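Local structure of glutamine synthetase (Streptomyces coelicolor, 4BAX) at residues E102-Q107 and T333-L338; A95-L100 and V325-L330; H232-T237 and Y311-R316; Q107-G112 and L188-V193; T249-L254 and Y287-S292. The protein belongs to the glutamine synthetase family, pairing an N-terminal beta-grasp domain with a catalytic domain in an assembly of ten chains. All coordinates share one frame; numbering follows the deposited sequence.

From the N terminus, helix 94-103 opens two contacts, interaction 2 at 95-100 and then interaction 1 at 102-107. Both close on helix 323-341, in the same order, so their loops cross. Every other contact lies within those long loops. Interaction 4 starts at Q107, which it shares with interaction 1, and closes at 188-193, joining strand 110-121 to the start of helix 190-210. It is complete before interaction 3 opens. Interaction 3 pairs strands 231-236 and 312-314 in the same sheet. Interaction 5 lies inside its loop and sets helix 244-253 against the strand at 289-291. Together they tie the sheet to helix 94-103 and the C-terminal helix.

Interaction 1 (E102-Q107 and T333-L338); sequences ERFAAQ and TCCTAL
F104 and Q107 lie just past helix 94-103, and both turn their side chains toward helix 323-341. In F104, CG stands anti to the carbonyl carbon (chi1 -71°). This lays one ring face against C335. The CB of C335 sits over that face, 3.9 Å from the F104 ring centroid and displaced toward the rim, a CH-pi contact. The SG of C335 approaches the same ring obliquely as a sulfur-aromatic contact at 5.0 Å from the centroid. The opposite face of the F104 ring carries CG of R103. At the far end of the ring, F104 CZ reaches T336 OG1 at 3.3 Å, though the hydroxyl is hydrogen-bonded to D332 O. Q107 has the same first rotamer as F104, and its chain then runs extended to the amide. Q107 NE2 donates to C335 O at 2.7 Å, with an almost straight N-H...O angle of 176°. The acceptor lies in the amide plane, whereas NE2 stands above the carbonyl plane. On the other branch, Q107 OE1 packs against L338 CB at 3.4 Å. L338 crosses the Q107 chain obliquely. The contact is largely buried, and the Q107 amide supplies its one hydrogen bond between the two segments. That bond gives a carbonyl of the C-terminal helix a side-chain donor and is consistent with the modelled orientation of the amide.

Interaction 2 (A95-L100 and V325-L330); sequences AALAEL and VVTRLL
Two helices of the catalytic region, 94-103 and 323-341, pack here as a near-parallel pair. Their short segments run in the same general direction, at 29°, with axes 9.1 Å apart at closest approach. The contact is van der Waals packing, with no hydrogen bond between the segments. L97 and R328 lie nearest each other in the backbone. L97 has CG anti to the backbone N (chi1 174°), which sends its methyls across to the other helix. L97 CD1 meets the start of R328, 3.9 Å from R328 CB. L97 CD2 comes to T327 OG1 at 3.2 Å, the two side chains crossing at about a right angle. That hydroxyl is bonded to P323 O, one turn back in its own helix. R328 also leaves its backbone with CG anti to N, then bends at chi2 and chi3. Its aliphatic part crosses the facing helix, with R328 CG 3.8 Å from L97 CA. L100 CD1 covers the next part of the chain, 4.0 Å from R328 CD. Nearer the guanidinium, A96 CB stands 3.9 Å from R328 NE. The R328 methylenes thus pack on L97 and L100, while A96 meets NE. Helix 190-210 borders the pair: P190, L191 and S194 touch L97, and V193 touches T327. Beyond, helix 259-264 reaches the far side of helix 323-341 through H263.

Interaction 3 (H232-T237 and Y311-R316); sequences HTNFST and YIEDRR
Strands 232-236 and 312-314 run antiparallel, with axes 4.7 Å apart at closest approach and T233-D314 and F235-I312 as hydrogen-bonded pairs. Each pair is closed by two N-H...O bonds; the shortest joins D314 N to T233 O at 2.8 Å. N234 and E313 form the non-hydrogen-bonded pair between them, with N234 OD1 3.7 Å from E313 CB. The N234 amide lies alongside the Y311 ring, the planes 82° apart. Strand 231-236 is interior to the catalytic-domain sheet, between 110-121 and 312-314. On the face of T233 and F235, the F235 ring turns its edge to I312, with F235 CD2 4.3 Å from I312 CG1. The H232 ring takes R315 CA over one face. H232 NE2 sits over the centre of the R315 guanidinium, 3.6 Å from R315 CZ, the planes 60° apart. R315 NH1 makes a salt bridge with E313 OE1, which R299 also engages. D314 OD1 accepts from R316 N in an Asx turn and from R316 NE, while D314 OD2 binds R316 NH2 and Y267 OH.

Interaction 4 (Q107-G112 and L188-V193); sequences QEPVFG and LAPLEV
F111 holds CG anti to its carbonyl carbon (chi1 -71°), which swings the ring toward the first turn of helix 190-210. V193 has CG2 anti to its backbone N and CG1 in the crowded position between N and the carbonyl carbon (chi1 82°), so both methyls face F111. V193 CG1 packs on F111 CB at 3.9 Å, and V193 CG2 lies against F111 O. P190 comes in at the ring edge, near its plane, with its CG 3.6 Å from F111 CE1. P190 CG also meets P109 CG at 4.0 Å, the two side chains crossing at about a right angle. V110 turns CG1 anti to its backbone N, and that methyl lies 3.5 Å from L188 O. The backbones are joined directly as well. F111 and L188 form an antiparallel hydrogen-bonded pair. F111 N donates to L188 O at 2.6 Å, nearly along the C=O axis, and L188 N returns a bond to F111 O at 2.9 Å. The last residue of strand 180-188 is thus fixed to the start of strand 110-121, and A189 follows as the N-cap of the helix. On its other edge strand 110-121 pairs with strand 231-236, and the F111 ring meets that of F235. L330 and V331 of helix 323-341 also touch F111. Helix 94-103 reaches P190 through L97.

Interaction 5 (T249-L254 and Y287-S292); sequences TAAESL and YSYGVS
Y287 points its CB toward helix 244-253, with CG anti to the backbone N (chi1 179°). L254 O lies over one face of the ring, offset toward the rim, 3.7 Å from Y287 CD1. Further out, Y287 CE1 and CZ both pass L254 CB, CE1 at 3.4 Å. Y287 CE2 lies near A251 O. At the tip, Y287 OH donates to A251 O at 2.6 Å, in the carbonyl plane and on a lone pair. This carbonyl belongs to the C-terminal part of helix 244-253. Strand 289-291, which follows, pairs in parallel with strand 298-300 as an edge strand of the sheet within this chain; the helix packs beside it. Y289 also faces the helix. A251 CB sits over the centre of its ring, 3.8 Å from the centroid, a CH-pi contact. E252 bends at chi2 to bring OE2 to the edge of that ring, and Y289 OH donates to E252 OE2 at 3.1 Å. The carboxylate and ring planes are 88° apart.

Interaction 1 (E102-Q107 and T333-L338)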
# COMPACT_ATOMS: atom_id res chain seq x y z
N GLU A 102 46.88 -29.23 -24.77
CA GLU A 102 48.28 -29.38 -25.17
C GLU A 102 48.49 -30.59 -26.08
O GLU A 102 49.30 -30.56 -27.02
CB GLU A 102 49.17 -29.50 -23.94
CG GLU A 102 50.66 -29.54 -24.23
CD GLU A 102 51.49 -29.66 -22.95
OE1 GLU A 102 51.17 -28.96 -21.97
OE2 GLU A 102 52.43 -30.49 -22.93
N ARG A 103 47.78 -31.66 -25.75
CA ARG A 103 47.89 -32.90 -26.48
C ARG A 103 47.44 -32.74 -27.93
O ARG A 103 47.98 -33.40 -28.83
CB ARG A 103 47.07 -33.98 -25.78
CG ARG A 103 46.69 -35.12 -26.69
CD ARG A 103 47.79 -36.16 -26.69
NE ARG A 103 47.46 -37.31 -27.53
CZ ARG A 103 47.49 -37.29 -28.86
NH1 ARG A 103 47.82 -36.19 -29.53
NH2 ARG A 103 47.17 -38.39 -29.54
N PHE A 104 46.48 -31.85 -28.15
CA PHE A 104 45.89 -31.68 -29.47
C PHE A 104 46.09 -30.29 -30.07
O PHE A 104 45.34 -29.88 -30.95
CB PHE A 104 44.39 -32.03 -29.44
CG PHE A 104 44.13 -33.50 -29.29
CD1 PHE A 104 44.51 -34.38 -30.28
CD2 PHE A 104 43.59 -34.01 -28.12
CE1 PHE A 104 44.30 -35.73 -30.13
CE2 PHE A 104 43.38 -35.36 -27.97
CZ PHE A 104 43.73 -36.22 -28.97
N ALA A 105 47.13 -29.59 -29.63
CA ALA A 105 47.34 -28.22 -30.06
C ALA A 105 47.55 -28.12 -31.57
O ALA A 105 47.19 -27.11 -32.17
CB ALA A 105 48.51 -27.59 -29.31
N ALA A 106 48.07 -29.20 -32.17
CA ALA A 106 48.33 -29.25 -33.61
C ALA A 106 47.06 -29.14 -34.48
O ALA A 106 47.13 -28.56 -35.58
CB ALA A 106 49.09 -30.54 -33.95
N GLN A 107 45.93 -29.67 -34.01
CA GLN A 107 44.65 -29.58 -34.74
C GLN A 107 44.03 -28.18 -34.64
O GLN A 107 43.12 -27.83 -35.40
CB GLN A 107 43.68 -30.66 -34.30
CG GLN A 107 44.20 -32.06 -34.56
CD GLN A 107 43.15 -33.13 -34.35
OE1 GLN A 107 42.06 -33.08 -34.93
NE2 GLN A 107 43.49 -34.13 -33.55
N THR A 333 36.91 -36.31 -27.89
CA THR A 333 36.20 -37.16 -28.82
C THR A 333 36.53 -36.87 -30.28
O THR A 333 37.04 -37.73 -31.00
CB THR A 333 34.67 -37.08 -28.57
OG1 THR A 333 34.36 -37.57 -27.25
CG2 THR A 333 33.88 -37.86 -29.63
N CYS A 334 36.34 -35.62 -30.69
CA CYS A 334 36.49 -35.26 -32.09
C CYS A 334 37.93 -35.31 -32.61
O CYS A 334 38.20 -35.95 -33.64
CB CYS A 334 35.88 -33.88 -32.35
SG CYS A 334 34.13 -33.75 -31.97
N CYS A 335 38.85 -34.68 -31.87
CA CYS A 335 40.25 -34.58 -32.30
C CYS A 335 40.92 -35.94 -32.36
O CYS A 335 41.76 -36.21 -33.22
CB CYS A 335 41.04 -33.65 -31.36
SG CYS A 335 40.67 -31.90 -31.48
N THR A 336 40.51 -36.82 -31.45
CA THR A 336 41.02 -38.18 -31.43
C THR A 336 40.55 -38.92 -32.68
O THR A 336 41.35 -39.56 -33.37
CB THR A 336 40.55 -38.94 -30.19
OG1 THR A 336 41.26 -38.45 -29.04
CG2 THR A 336 40.79 -40.43 -30.33
N ALA A 337 39.27 -38.78 -32.99
CA ALA A 337 38.74 -39.44 -34.16
C ALA A 337 39.37 -38.88 -35.43
O ALA A 337 39.66 -39.65 -36.35
CB ALA A 337 37.23 -39.30 -34.21
N LEU A 338 39.64 -37.57 -35.46
CA LEU A 338 40.29 -36.94 -36.63
C LEU A 338 41.74 -37.38 -36.80
O LEU A 338 42.25 -37.50 -37.92
CB LEU A 338 40.17 -35.40 -36.56
CG LEU A 338 38.76 -34.83 -36.70
CD1 LEU A 338 38.66 -33.40 -36.15
CD2 LEU A 338 38.34 -34.88 -38.17

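Interaction 2 (A95-L100 and V325-L330)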
# COMPACT_ATOMS: atom_id res chain seq x y z
N ALA A 95 42.35 -28.16 -15.22
CA ALA A 95 43.60 -28.89 -15.38
C ALA A 95 43.47 -30.02 -16.40
O ALA A 95 44.41 -30.30 -17.14
CB ALA A 95 44.12 -29.40 -14.04
N ALA A 96 42.31 -30.69 -16.40
CA ALA A 96 42.05 -31.73 -17.38
C ALA A 96 41.99 -31.17 -18.80
O ALA A 96 42.61 -31.73 -19.72
CB ALA A 96 40.75 -32.47 -17.05
N LEU A 97 41.34 -30.02 -18.96
CA LEU A 97 41.27 -29.37 -20.27
C LEU A 97 42.67 -28.95 -20.72
O LEU A 97 42.98 -29.03 -21.91
CB LEU A 97 40.30 -28.18 -20.26
CG LEU A 97 40.28 -27.36 -21.56
CD1 LEU A 97 39.76 -28.21 -22.73
CD2 LEU A 97 39.45 -26.05 -21.42
N ALA A 98 43.51 -28.51 -19.79
CA ALA A 98 44.87 -28.08 -20.12
C ALA A 98 45.68 -29.24 -20.71
O ALA A 98 46.45 -29.03 -21.65
CB ALA A 98 45.56 -27.49 -18.89
N GLU A 99 45.51 -30.45 -20.18
CA GLU A 99 46.20 -31.64 -20.73
C GLU A 99 45.75 -31.96 -22.14
O GLU A 99 46.58 -32.18 -23.02
CB GLU A 99 45.97 -32.87 -19.81
CG GLU A 99 46.69 -32.94 -18.42
CD GLU A 99 47.54 -31.73 -18.01
OE1 GLU A 99 48.22 -31.10 -18.85
OE2 GLU A 99 47.56 -31.39 -16.80
N LEU A 100 44.44 -31.98 -22.37
CA LEU A 100 43.94 -32.28 -23.70
C LEU A 100 44.22 -31.19 -24.73
O LEU A 100 44.45 -31.47 -25.91
CB LEU A 100 42.45 -32.57 -23.62
CG LEU A 100 42.32 -34.08 -23.43
CD1 LEU A 100 42.20 -34.44 -21.94
CD2 LEU A 100 41.18 -34.58 -24.24
N VAL A 325 34.57 -28.43 -19.09
CA VAL A 325 34.13 -29.79 -19.39
C VAL A 325 33.67 -30.03 -20.84
O VAL A 325 34.16 -30.94 -21.51
CB VAL A 325 33.06 -30.24 -18.36
CG1 VAL A 325 32.55 -31.64 -18.67
CG2 VAL A 325 33.63 -30.16 -16.94
N VAL A 326 32.76 -29.20 -21.34
CA VAL A 326 32.24 -29.39 -22.69
C VAL A 326 33.36 -29.24 -23.72
O VAL A 326 33.44 -30.02 -24.67
CB VAL A 326 31.01 -28.49 -23.00
CG1 VAL A 326 31.33 -26.98 -22.83
CG2 VAL A 326 30.46 -28.80 -24.37
N THR A 327 34.25 -28.28 -23.49
CA THR A 327 35.39 -28.09 -24.39
C THR A 327 36.33 -29.31 -24.34
O THR A 327 36.74 -29.82 -25.39
CB THR A 327 36.20 -26.78 -24.08
OG1 THR A 327 36.57 -26.73 -22.69
CG2 THR A 327 35.43 -25.51 -24.47
N ARG A 328 36.60 -29.83 -23.13
CA ARG A 328 37.51 -30.98 -22.99
C ARG A 328 36.97 -32.20 -23.74
O ARG A 328 37.71 -32.86 -24.49
CB ARG A 328 37.71 -31.32 -21.51
CG ARG A 328 38.91 -32.25 -21.23
CD ARG A 328 38.55 -33.53 -20.49
NE ARG A 328 37.69 -33.25 -19.35
CZ ARG A 328 36.87 -34.14 -18.79
NH1 ARG A 328 36.82 -35.38 -19.25
NH2 ARG A 328 36.11 -33.78 -17.75
N LEU A 329 35.67 -32.45 -23.55
CA LEU A 329 34.99 -33.61 -24.11
C LEU A 329 34.95 -33.58 -25.63
O LEU A 329 35.16 -34.60 -26.30
CB LEU A 329 33.56 -33.68 -23.55
CG LEU A 329 33.41 -34.09 -22.09
CD1 LEU A 329 31.95 -34.05 -21.67
CD2 LEU A 329 34.01 -35.47 -21.90
N LEU A 330 34.65 -32.40 -26.19
CA LEU A 330 34.59 -32.24 -27.63
C LEU A 330 35.97 -32.45 -28.25
O LEU A 330 36.10 -33.10 -29.28
CB LEU A 330 34.03 -30.88 -28.01
CG LEU A 330 32.51 -30.86 -27.92
CD1 LEU A 330 31.95 -29.43 -28.02
CD2 LEU A 330 31.92 -31.79 -29.00

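Interaction 3 (H232-T237 and Y311-R316)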
# COMPACT_ATOMS: atom_id res chain seq x y z
N HIS A 232 24.91 -23.55 -26.72
CA HIS A 232 25.32 -24.16 -27.98
C HIS A 232 26.79 -23.90 -28.19
O HIS A 232 27.27 -22.77 -28.02
CB HIS A 232 24.53 -23.60 -29.16
CG HIS A 232 23.10 -24.05 -29.20
ND1 HIS A 232 22.54 -24.86 -28.23
CD2 HIS A 232 22.11 -23.82 -30.11
CE1 HIS A 232 21.28 -25.10 -28.53
NE2 HIS A 232 21.00 -24.49 -29.66
N THR A 233 27.51 -24.95 -28.59
CA THR A 233 28.96 -24.85 -28.75
C THR A 233 29.37 -25.08 -30.21
O THR A 233 29.03 -26.09 -30.83
CB THR A 233 29.68 -25.83 -27.81
OG1 THR A 233 29.20 -25.62 -26.48
CG2 THR A 233 31.17 -25.59 -27.87
N ASN A 234 30.09 -24.10 -30.73
CA ASN A 234 30.61 -24.13 -32.09
C ASN A 234 32.06 -24.57 -32.05
O ASN A 234 32.87 -24.05 -31.28
CB ASN A 234 30.51 -22.74 -32.72
CG ASN A 234 29.08 -22.21 -32.74
OD1 ASN A 234 28.16 -22.85 -33.28
ND2 ASN A 234 28.88 -21.06 -32.10
N PHE A 235 32.37 -25.54 -32.90
CA PHE A 235 33.67 -26.17 -32.86
C PHE A 235 34.27 -26.47 -34.23
O PHE A 235 33.56 -26.94 -35.13
CB PHE A 235 33.59 -27.45 -32.05
CG PHE A 235 34.74 -28.36 -32.25
CD1 PHE A 235 35.96 -28.10 -31.67
CD2 PHE A 235 34.61 -29.49 -33.05
CE1 PHE A 235 37.03 -28.95 -31.86
CE2 PHE A 235 35.67 -30.35 -33.25
CZ PHE A 235 36.89 -30.08 -32.65
N SER A 236 35.57 -26.23 -34.36
CA SER A 236 36.30 -26.57 -35.58
C SER A 236 37.78 -26.79 -35.28
O SER A 236 38.31 -26.32 -34.27
CB SER A 236 36.14 -25.49 -36.68
OG SER A 236 36.93 -24.32 -36.43
N THR A 237 38.43 -27.48 -36.20
CA THR A 237 39.86 -27.67 -36.18
C THR A 237 40.33 -27.09 -37.50
O THR A 237 39.49 -26.74 -38.33
CB THR A 237 40.25 -29.16 -36.14
OG1 THR A 237 39.71 -29.83 -37.29
CG2 THR A 237 39.77 -29.83 -34.83
N TYR A 311 32.57 -25.33 -39.48
CA TYR A 311 32.52 -25.83 -38.10
C TYR A 311 31.26 -26.64 -37.93
O TYR A 311 30.42 -26.68 -38.84
CB TYR A 311 32.50 -24.65 -37.11
CG TYR A 311 31.31 -23.73 -37.31
CD1 TYR A 311 31.31 -22.80 -38.36
CD2 TYR A 311 30.15 -23.84 -36.54
CE1 TYR A 311 30.21 -21.96 -38.59
CE2 TYR A 311 29.05 -22.98 -36.76
CZ TYR A 311 29.08 -22.05 -37.80
OH TYR A 311 28.02 -21.19 -38.06
N ILE A 312 31.08 -27.22 -36.76
CA ILE A 312 29.82 -27.87 -36.44
C ILE A 312 29.27 -27.25 -35.16
O ILE A 312 30.03 -26.72 -34.34
CB ILE A 312 29.95 -29.42 -36.28
CG1 ILE A 312 30.88 -29.77 -35.13
CG2 ILE A 312 30.41 -30.06 -37.58
CD1 ILE A 312 31.03 -31.28 -34.91
N GLU A 313 27.96 -27.37 -34.96
CA GLU A 313 27.30 -26.79 -33.81
C GLU A 313 26.70 -27.90 -32.98
O GLU A 313 25.84 -28.66 -33.44
CB GLU A 313 26.21 -25.83 -34.28
CG GLU A 313 25.31 -25.34 -33.16
CD GLU A 313 24.12 -24.54 -33.68
OE1 GLU A 313 23.14 -25.17 -34.16
OE2 GLU A 313 24.14 -23.29 -33.58
N ASP A 314 27.16 -28.00 -31.74
CA ASP A 314 26.60 -28.94 -30.79
C ASP A 314 25.50 -28.25 -30.00
O ASP A 314 25.78 -27.34 -29.21
CB ASP A 314 27.70 -29.45 -29.85
CG ASP A 314 27.25 -30.65 -29.02
OD1 ASP A 314 26.03 -30.86 -28.91
OD2 ASP A 314 28.12 -31.38 -28.48
N ARG A 315 24.26 -28.70 -30.22
CA ARG A 315 23.10 -28.04 -29.61
C ARG A 315 22.69 -28.66 -28.26
O ARG A 315 21.75 -28.19 -27.62
CB ARG A 315 21.92 -28.08 -30.59
CG ARG A 315 22.25 -27.50 -31.97
CD ARG A 315 21.10 -27.69 -32.96
NE ARG A 315 19.91 -26.98 -32.52
CZ ARG A 315 19.68 -25.68 -32.74
NH1 ARG A 315 20.56 -24.95 -33.43
NH2 ARG A 315 18.56 -25.10 -32.29
N ARG A 316 23.38 -29.72 -27.84
CA ARG A 316 23.08 -30.40 -26.57
C ARG A 316 23.45 -29.70 -25.22
O ARG A 316 22.71 -29.85 -24.26
CB ARG A 316 23.68 -31.80 -26.58
CG ARG A 316 23.06 -32.71 -27.63
CD ARG A 316 23.82 -34.00 -27.70
NE ARG A 316 25.17 -33.73 -28.19
CZ ARG A 316 26.16 -34.62 -28.14
NH1 ARG A 316 25.94 -35.82 -27.63
NH2 ARG A 316 27.37 -34.30 -28.60

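Interaction 4 (Q107-G112 and L188-V193)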
# COMPACT_ATOMS: atom_id res chain seq x y z
N GLN A 107 45.93 -29.67 -34.01
CA GLN A 107 44.65 -29.58 -34.74
C GLN A 107 44.03 -28.18 -34.64
O GLN A 107 43.12 -27.83 -35.40
CB GLN A 107 43.68 -30.66 -34.30
CG GLN A 107 44.20 -32.06 -34.56
CD GLN A 107 43.15 -33.13 -34.35
OE1 GLN A 107 42.06 -33.08 -34.93
NE2 GLN A 107 43.49 -34.13 -33.55
N GLU A 108 44.54 -27.41 -33.69
CA GLU A 108 44.12 -26.03 -33.46
C GLU A 108 42.60 -25.89 -33.24
O GLU A 108 41.92 -25.15 -33.95
CB GLU A 108 44.59 -25.13 -34.59
CG GLU A 108 46.09 -25.30 -34.84
CD GLU A 108 46.66 -24.26 -35.78
OE1 GLU A 108 45.87 -23.50 -36.39
OE2 GLU A 108 47.90 -24.24 -35.93
N PRO A 109 42.07 -26.57 -32.21
CA PRO A 109 40.63 -26.47 -31.96
C PRO A 109 40.24 -25.06 -31.53
O PRO A 109 40.97 -24.40 -30.79
CB PRO A 109 40.42 -27.47 -30.82
CG PRO A 109 41.74 -27.53 -30.12
CD PRO A 109 42.76 -27.39 -31.20
N VAL A 110 39.08 -24.61 -32.00
CA VAL A 110 38.56 -23.28 -31.70
C VAL A 110 37.08 -23.42 -31.31
O VAL A 110 36.36 -24.28 -31.84
CB VAL A 110 38.71 -22.35 -32.91
CG1 VAL A 110 38.03 -21.02 -32.68
CG2 VAL A 110 40.19 -22.14 -33.22
N PHE A 111 36.63 -22.61 -30.36
CA PHE A 111 35.26 -22.73 -29.88
C PHE A 111 34.52 -21.41 -29.89
O PHE A 111 35.10 -20.35 -29.65
CB PHE A 111 35.25 -23.28 -28.47
CG PHE A 111 35.63 -24.73 -28.39
CD1 PHE A 111 36.96 -25.10 -28.23
CD2 PHE A 111 34.67 -25.73 -28.50
CE1 PHE A 111 37.32 -26.45 -28.17
CE2 PHE A 111 35.02 -27.07 -28.43
CZ PHE A 111 36.35 -27.43 -28.27
N GLY A 112 33.22 -21.50 -30.15
CA GLY A 112 32.30 -20.42 -29.90
C GLY A 112 31.17 -20.94 -29.03
O GLY A 112 30.60 -22.01 -29.30
N LEU A 188 37.41 -18.69 -30.04
CA LEU A 188 38.60 -18.69 -29.19
C LEU A 188 39.11 -20.10 -28.95
O LEU A 188 38.41 -21.07 -29.20
CB LEU A 188 38.30 -18.01 -27.84
CG LEU A 188 38.13 -16.49 -27.89
CD1 LEU A 188 37.39 -15.95 -26.64
CD2 LEU A 188 39.52 -15.85 -28.05
N ALA A 189 40.35 -20.19 -28.47
CA ALA A 189 40.98 -21.45 -28.07
C ALA A 189 40.31 -21.96 -26.78
O ALA A 189 39.77 -21.16 -26.00
CB ALA A 189 42.47 -21.22 -27.85
N PRO A 190 40.36 -23.28 -26.53
CA PRO A 190 39.53 -23.90 -25.47
C PRO A 190 39.74 -23.30 -24.08
O PRO A 190 38.77 -22.96 -23.40
CB PRO A 190 39.99 -25.37 -25.48
CG PRO A 190 40.52 -25.61 -26.86
CD PRO A 190 41.08 -24.29 -27.34
N LEU A 191 41.00 -23.11 -23.68
CA LEU A 191 41.25 -22.49 -22.39
C LEU A 191 40.83 -21.04 -22.34
O LEU A 191 40.23 -20.59 -21.36
CB LEU A 191 42.73 -22.65 -21.98
CG LEU A 191 43.14 -24.07 -21.59
CD1 LEU A 191 44.65 -24.28 -21.69
CD2 LEU A 191 42.64 -24.40 -20.18
N GLU A 192 41.11 -20.31 -23.42
CA GLU A 192 40.76 -18.90 -23.47
C GLU A 192 39.22 -18.70 -23.49
O GLU A 192 38.69 -17.82 -22.79
CB GLU A 192 41.45 -18.21 -24.65
CG GLU A 192 41.41 -16.67 -24.60
CD GLU A 192 42.28 -16.04 -23.50
OE1 GLU A 192 42.96 -16.78 -22.75
OE2 GLU A 192 42.24 -14.79 -23.35
N VAL A 193 38.52 -19.52 -24.25
CA VAL A 193 37.06 -19.41 -24.30
C VAL A 193 36.38 -19.73 -22.98
O VAL A 193 35.41 -19.06 -22.59
CB VAL A 193 36.46 -20.23 -25.47
CG1 VAL A 193 36.30 -21.72 -25.09
CG2 VAL A 193 35.14 -19.61 -25.93

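Interaction 5 (T249-L254 and Y287-S292)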
# COMPACT_ATOMS: atom_id res chain seq x y z
N THR A 249 33.59 -36.40 -40.20
CA THR A 249 34.25 -37.26 -39.22
C THR A 249 33.97 -36.79 -37.80
O THR A 249 33.61 -37.58 -36.92
CB THR A 249 35.80 -37.28 -39.44
OG1 THR A 249 36.11 -37.56 -40.81
CG2 THR A 249 36.46 -38.33 -38.54
N ALA A 250 34.07 -35.47 -37.59
CA ALA A 250 33.80 -34.91 -36.28
C ALA A 250 32.35 -35.19 -35.87
O ALA A 250 32.12 -35.75 -34.80
CB ALA A 250 34.12 -33.40 -36.26
N ALA A 251 31.40 -34.95 -36.78
CA ALA A 251 29.98 -35.19 -36.49
C ALA A 251 29.69 -36.66 -36.24
O ALA A 251 28.91 -36.99 -35.34
CB ALA A 251 29.07 -34.63 -37.62
N GLU A 252 30.31 -37.54 -37.00
CA GLU A 252 30.13 -38.97 -36.77
C GLU A 252 30.75 -39.46 -35.45
O GLU A 252 30.18 -40.31 -34.75
CB GLU A 252 30.62 -39.80 -37.96
CG GLU A 252 29.97 -39.46 -39.29
CD GLU A 252 29.11 -40.58 -39.81
OE1 GLU A 252 29.69 -41.66 -40.05
OE2 GLU A 252 27.88 -40.39 -39.99
N SER A 253 31.90 -38.87 -35.08
CA SER A 253 32.62 -39.27 -33.88
C SER A 253 31.76 -39.11 -32.63
O SER A 253 31.88 -39.89 -31.69
CB SER A 253 33.91 -38.44 -33.71
OG SER A 253 33.63 -37.15 -33.21
N LEU A 254 30.88 -38.11 -32.64
CA LEU A 254 29.99 -37.82 -31.52
C LEU A 254 28.88 -38.87 -31.36
O LEU A 254 28.24 -38.97 -30.29
CB LEU A 254 29.41 -36.40 -31.63
CG LEU A 254 30.43 -35.27 -31.50
CD1 LEU A 254 29.94 -33.93 -32.07
CD2 LEU A 254 30.79 -35.12 -30.01
N TYR A 287 21.25 -39.52 -30.22
CA TYR A 287 22.18 -38.68 -30.96
C TYR A 287 21.79 -38.62 -32.44
O TYR A 287 21.59 -39.65 -33.08
CB TYR A 287 23.63 -39.17 -30.81
CG TYR A 287 24.59 -38.32 -31.60
CD1 TYR A 287 25.13 -37.17 -31.04
CD2 TYR A 287 24.91 -38.62 -32.91
CE1 TYR A 287 25.99 -36.36 -31.76
CE2 TYR A 287 25.77 -37.82 -33.65
CZ TYR A 287 26.31 -36.68 -33.07
OH TYR A 287 27.17 -35.88 -33.79
N SER A 288 21.72 -37.41 -32.99
CA SER A 288 21.52 -37.25 -34.43
C SER A 288 22.33 -36.05 -34.91
O SER A 288 22.53 -35.10 -34.15
CB SER A 288 20.04 -37.03 -34.77
OG SER A 288 19.46 -36.03 -33.95
N TYR A 289 22.70 -36.05 -36.19
CA TYR A 289 23.30 -34.87 -36.79
C TYR A 289 22.75 -34.70 -38.18
O TYR A 289 22.38 -35.68 -38.83
CB TYR A 289 24.85 -34.90 -36.76
CG TYR A 289 25.47 -35.67 -37.92
CD1 TYR A 289 25.69 -35.04 -39.15
CD2 TYR A 289 25.83 -37.01 -37.81
CE1 TYR A 289 26.24 -35.72 -40.22
CE2 TYR A 289 26.39 -37.69 -38.88
CZ TYR A 289 26.59 -37.03 -40.09
OH TYR A 289 27.14 -37.67 -41.19
N GLY A 290 22.67 -33.47 -38.64
CA GLY A 290 22.13 -33.21 -39.96
C GLY A 290 22.45 -31.80 -40.41
O GLY A 290 22.76 -30.92 -39.60
N VAL A 291 22.33 -31.57 -41.71
CA VAL A 291 22.58 -30.27 -42.27
C VAL A 291 21.35 -29.38 -42.08
O VAL A 291 20.24 -29.74 -42.49
CB VAL A 291 22.92 -30.37 -43.77
CG1 VAL A 291 22.84 -29.00 -44.42
CG2 VAL A 291 24.30 -30.97 -43.96
N SER A 292 21.54 -28.25 -41.40
CA SER A 292 20.50 -27.25 -41.19
C SER A 292 19.35 -27.79 -40.32
O SER A 292 18.24 -27.25 -40.31
CB SER A 292 19.96 -26.75 -42.53
OG SER A 292 18.94 -25.77 -42.36